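GTP-sensing transcriptional pleiotropic repressor CodY (PDB 5N0L) acts as a nutrient-sensing pleiotropic transcriptional repressor that binds isoleucine in the pocket of its GAF domain and probably also responds to GTP. Local coordinates at residues 113-118 / 131-136. Numbering follows the deposited sequence.
Sequences KYTTVV and VLSRYS. With ILE (isoleucine), chain G.
The hairpin formed by strands 114-122 and 125-134 supplies two neighbouring inner strands of the GAF-domain sheet, and its open end forms part of the floor of the isoleucine pocket. Tyr114 and Arg134 make one antiparallel hydrogen-bonded pair, in which Tyr114 N points almost straight at Arg134 O (2.9 Å, 170° at the hydrogen) and Arg134 N returns a bond to Tyr114 O. Thr116 and Leu132 form the second such pair, their side chains on the face that packs against helix 141-158. Between them, the non-hydrogen-bonded pair Thr115 and Ser133 faces the ligand. Ser133 OG, anti to its backbone N (chi1 -176°), meets Thr115 OG1 at 3.0 Å in a hydroxyl-hydroxyl hydrogen bond, while Ser133 CB lies 3.6 Å from CG2 of the isoleucine. On the same face, Thr115 CG2 touches Val131 CG1 at 3.9 Å, and Val131 CG1 also borders isoleucine CG2. In this GAF pocket Lys113 reaches the carboxylate end of the amino acid, its NZ donating one bond to isoleucine O (2.7 Å). A bend at chi3 (80°) carries the lysine past Ser133, with Lys113 CE 3.3 Å from Ser133 OG. Lys113 CG sits over one face of the Tyr135 ring, 3.7 Å from the centroid, in a CH-pi contact. Asp63 joins the two residues further, through a salt bridge to Lys113 NZ and a hydrogen bond with Tyr135 OH, and a water links the ammonium to Ser133 O.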
ATOM      1  N   LYS A 113       1.176  26.618  33.336  1.00 25.20           N
ATOM      2  CA  LYS A 113       0.859  25.334  32.774  1.00 23.49           C
ATOM      3  C   LYS A 113       2.032  24.333  32.859  1.00 19.81           C
ATOM      4  O   LYS A 113       3.172  24.702  33.063  1.00 26.43           O
ATOM      5  CB  LYS A 113       0.499  25.519  31.274  1.00 24.14           C
ATOM      6  CG  LYS A 113      -0.758  26.368  31.197  1.00 27.41           C
ATOM      7  CD  LYS A 113      -1.254  26.505  29.762  1.00 27.58           C
ATOM      8  CE  LYS A 113      -2.001  25.304  29.334  1.00 24.92           C
ATOM      9  NZ  LYS A 113      -2.665  25.393  27.977  1.00 26.30           N
ATOM     10  N   TYR A 114       1.664  23.059  32.795  1.00 22.56           N
ATOM     11  CA  TYR A 114       2.610  21.977  32.676  1.00 22.36           C
ATOM     12  C   TYR A 114       2.527  21.481  31.277  1.00 19.68           C
ATOM     13  O   TYR A 114       1.434  21.140  30.831  1.00 20.76           O
ATOM     14  CB  TYR A 114       2.213  20.797  33.608  1.00 21.66           C
ATOM     15  CG  TYR A 114       2.235  21.227  35.100  1.00 21.31           C
ATOM     16  CD1 TYR A 114       3.411  21.134  35.818  1.00 25.64           C
ATOM     17  CD2 TYR A 114       1.117  21.696  35.727  1.00 23.68           C
ATOM     18  CE1 TYR A 114       3.445  21.541  37.147  1.00 26.91           C
ATOM     19  CE2 TYR A 114       1.123  22.100  37.077  1.00 23.17           C
ATOM     20  CZ  TYR A 114       2.317  22.043  37.772  1.00 21.32           C
ATOM     21  OH  TYR A 114       2.333  22.368  39.150  1.00 25.86           O
ATOM     22  N   THR A 115       3.670  21.407  30.649  1.00 21.92           N
ATOM     23  CA  THR A 115       3.755  20.921  29.272  1.00 22.98           C
ATOM     24  C   THR A 115       4.762  19.769  29.128  1.00 21.00           C
ATOM     25  O   THR A 115       5.902  19.850  29.639  1.00 26.92           O
ATOM     26  CB  THR A 115       4.151  22.123  28.356  1.00 25.82           C
ATOM     27  OG1 THR A 115       3.114  23.111  28.473  1.00 27.60           O
ATOM     28  CG2 THR A 115       4.280  21.562  26.864  1.00 28.57           C
ATOM     29  N   THR A 116       4.325  18.694  28.505  1.00 18.33           N
ATOM     30  CA  THR A 116       5.140  17.582  28.178  1.00 21.38           C
ATOM     31  C   THR A 116       5.333  17.457  26.657  1.00 22.06           C
ATOM     32  O   THR A 116       4.347  17.539  25.896  1.00 24.71           O
ATOM     33  CB  THR A 116       4.526  16.333  28.788  1.00 23.22           C
ATOM     34  OG1 THR A 116       4.643  16.473  30.252  1.00 23.92           O
ATOM     35  CG2 THR A 116       5.218  15.045  28.319  1.00 27.50           C
ATOM     36  N   VAL A 117       6.555  17.230  26.272  1.00 22.01           N
ATOM     37  CA  VAL A 117       6.966  17.140  24.835  1.00 21.70           C
ATOM     38  C   VAL A 117       7.623  15.803  24.563  1.00 23.69           C
ATOM     39  O   VAL A 117       8.680  15.410  25.192  1.00 25.08           O
ATOM     40  CB  VAL A 117       7.891  18.297  24.484  1.00 23.19           C
ATOM     41  CG1 VAL A 117       8.215  18.270  22.959  1.00 23.68           C
ATOM     42  CG2 VAL A 117       7.310  19.648  24.924  1.00 26.06           C
ATOM     43  N   VAL A 118       6.934  15.050  23.711  1.00 20.55           N
ATOM     44  CA  VAL A 118       7.318  13.683  23.406  1.00 21.65           C
ATOM     45  C   VAL A 118       7.724  13.560  21.955  1.00 20.92           C
ATOM     46  O   VAL A 118       6.830  13.746  21.074  1.00 22.76           O
ATOM     47  CB  VAL A 118       6.220  12.685  23.693  1.00 21.67           C
ATOM     48  CG1 VAL A 118       6.723  11.252  23.462  1.00 23.93           C
ATOM     49  CG2 VAL A 118       5.691  12.905  25.119  1.00 24.72           C
ATOM     50  N   VAL A 131       2.816  17.090  21.812  1.00 20.33           N
ATOM     51  CA  VAL A 131       2.830  18.157  22.815  1.00 22.45           C
ATOM     52  C   VAL A 131       1.531  18.140  23.590  1.00 22.22           C
ATOM     53  O   VAL A 131       0.403  18.051  23.063  1.00 20.51           O
ATOM     54  CB  VAL A 131       3.047  19.560  22.188  1.00 23.17           C
ATOM     55  CG1 VAL A 131       3.090  20.596  23.280  1.00 24.26           C
ATOM     56  CG2 VAL A 131       4.322  19.607  21.403  1.00 22.71           C
ATOM     57  N   LEU A 132       1.660  18.040  24.951  1.00 20.31           N
ATOM     58  CA  LEU A 132       0.530  17.904  25.801  1.00 23.91           C
ATOM     59  C   LEU A 132       0.657  18.958  26.867  1.00 21.23           C
ATOM     60  O   LEU A 132       1.760  19.204  27.347  1.00 23.53           O
ATOM     61  CB  LEU A 132       0.484  16.531  26.501  1.00 22.71           C
ATOM     62  CG  LEU A 132       0.471  15.379  25.511  1.00 27.34           C
ATOM     63  CD1 LEU A 132       1.611  14.486  25.832  1.00 37.61           C
ATOM     64  CD2 LEU A 132      -0.788  14.584  25.488  1.00 43.04           C
ATOM     65  N   SER A 133      -0.442  19.658  27.144  1.00 20.40           N
ATOM     66  CA  SER A 133      -0.385  20.797  28.042  1.00 20.17           C
ATOM     67  C   SER A 133      -1.634  21.024  28.833  1.00 20.52           C
ATOM     68  O   SER A 133      -2.708  20.855  28.328  1.00 19.57           O
ATOM     69  CB  SER A 133      -0.011  22.035  27.282  1.00 23.49           C
ATOM     70  OG  SER A 133       0.152  23.186  28.082  1.00 29.84           O
ATOM     71  N   ARG A 134      -1.506  21.305  30.162  1.00 20.88           N
ATOM     72  CA  ARG A 134      -2.663  21.484  30.991  1.00 20.53           C
ATOM     73  C   ARG A 134      -2.318  22.329  32.231  1.00 17.39           C
ATOM     74  O   ARG A 134      -1.142  22.529  32.598  1.00 21.05           O
ATOM     75  CB  ARG A 134      -3.294  20.127  31.375  1.00 22.28           C
ATOM     76  CG  ARG A 134      -2.378  19.403  32.406  1.00 21.11           C
ATOM     77  CD  ARG A 134      -2.938  18.043  32.594  1.00 21.20           C
ATOM     78  NE  ARG A 134      -2.214  17.250  33.661  1.00 22.42           N
ATOM     79  CZ  ARG A 134      -2.380  15.948  33.816  1.00 22.78           C
ATOM     80  NH1 ARG A 134      -3.220  15.238  33.089  1.00 24.63           N
ATOM     81  NH2 ARG A 134      -1.719  15.320  34.884  1.00 23.45           N
ATOM     82  N   TYR A 135      -3.331  22.858  32.831  1.00 18.64           N
ATOM     83  CA  TYR A 135      -3.218  23.676  34.036  1.00 20.35           C
ATOM     84  C   TYR A 135      -3.257  22.669  35.246  1.00 21.01           C
ATOM     85  O   TYR A 135      -3.691  21.546  35.112  1.00 19.94           O
ATOM     86  CB  TYR A 135      -4.391  24.604  34.247  1.00 20.66           C
ATOM     87  CG  TYR A 135      -4.378  25.815  33.179  1.00 21.43           C
ATOM     88  CD1 TYR A 135      -3.598  26.885  33.426  1.00 24.67           C
ATOM     89  CD2 TYR A 135      -5.085  25.723  32.043  1.00 27.01           C
ATOM     90  CE1 TYR A 135      -3.467  27.951  32.548  1.00 26.41           C
ATOM     91  CE2 TYR A 135      -5.026  26.785  31.149  1.00 24.96           C
ATOM     92  CZ  TYR A 135      -4.200  27.855  31.383  1.00 29.14           C
ATOM     93  OH  TYR A 135      -4.101  28.916  30.473  1.00 29.66           O
ATOM     94  N   SER A 136      -2.738  23.211  36.311  1.00 21.07           N
ATOM     95  CA  SER A 136      -3.054  22.708  37.744  0.50 21.85           C
ATOM     96  C   SER A 136      -2.269  21.441  38.122  1.00 21.06           C
ATOM     97  O   SER A 136      -1.688  21.407  39.216  1.00 24.31           O
ATOM     98  CB  SER A 136      -4.560  22.552  37.945  0.50 23.33           C
ATOM     99  OG  SER A 136      -4.976  22.309  39.330  0.50 22.28           O
TER
HETATM  100  N   ILE G 201       0.240  27.391  23.786  1.00 31.56           N
HETATM  101  CA  ILE G 201       0.262  25.912  23.996  1.00 31.98           C
HETATM  102  C   ILE G 201      -0.859  25.516  24.923  1.00 31.93           C
HETATM  103  O   ILE G 201      -0.977  26.109  25.993  1.00 30.98           O
HETATM  104  CB  ILE G 201       1.612  25.480  24.527  1.00 32.63           C
HETATM  105  CG1 ILE G 201       2.677  25.738  23.451  1.00 34.42           C
HETATM  106  CG2 ILE G 201       1.630  24.010  24.781  1.00 33.97           C
HETATM  107  CD1 ILE G 201       2.709  24.732  22.316  1.00 28.60           C
HETATM  108  OXT ILE G 201      -1.650  24.688  24.522  1.00 30.06           O
HETATM  109  O   HOH W   1      -4.339  23.147  28.101  1.00 24.23           O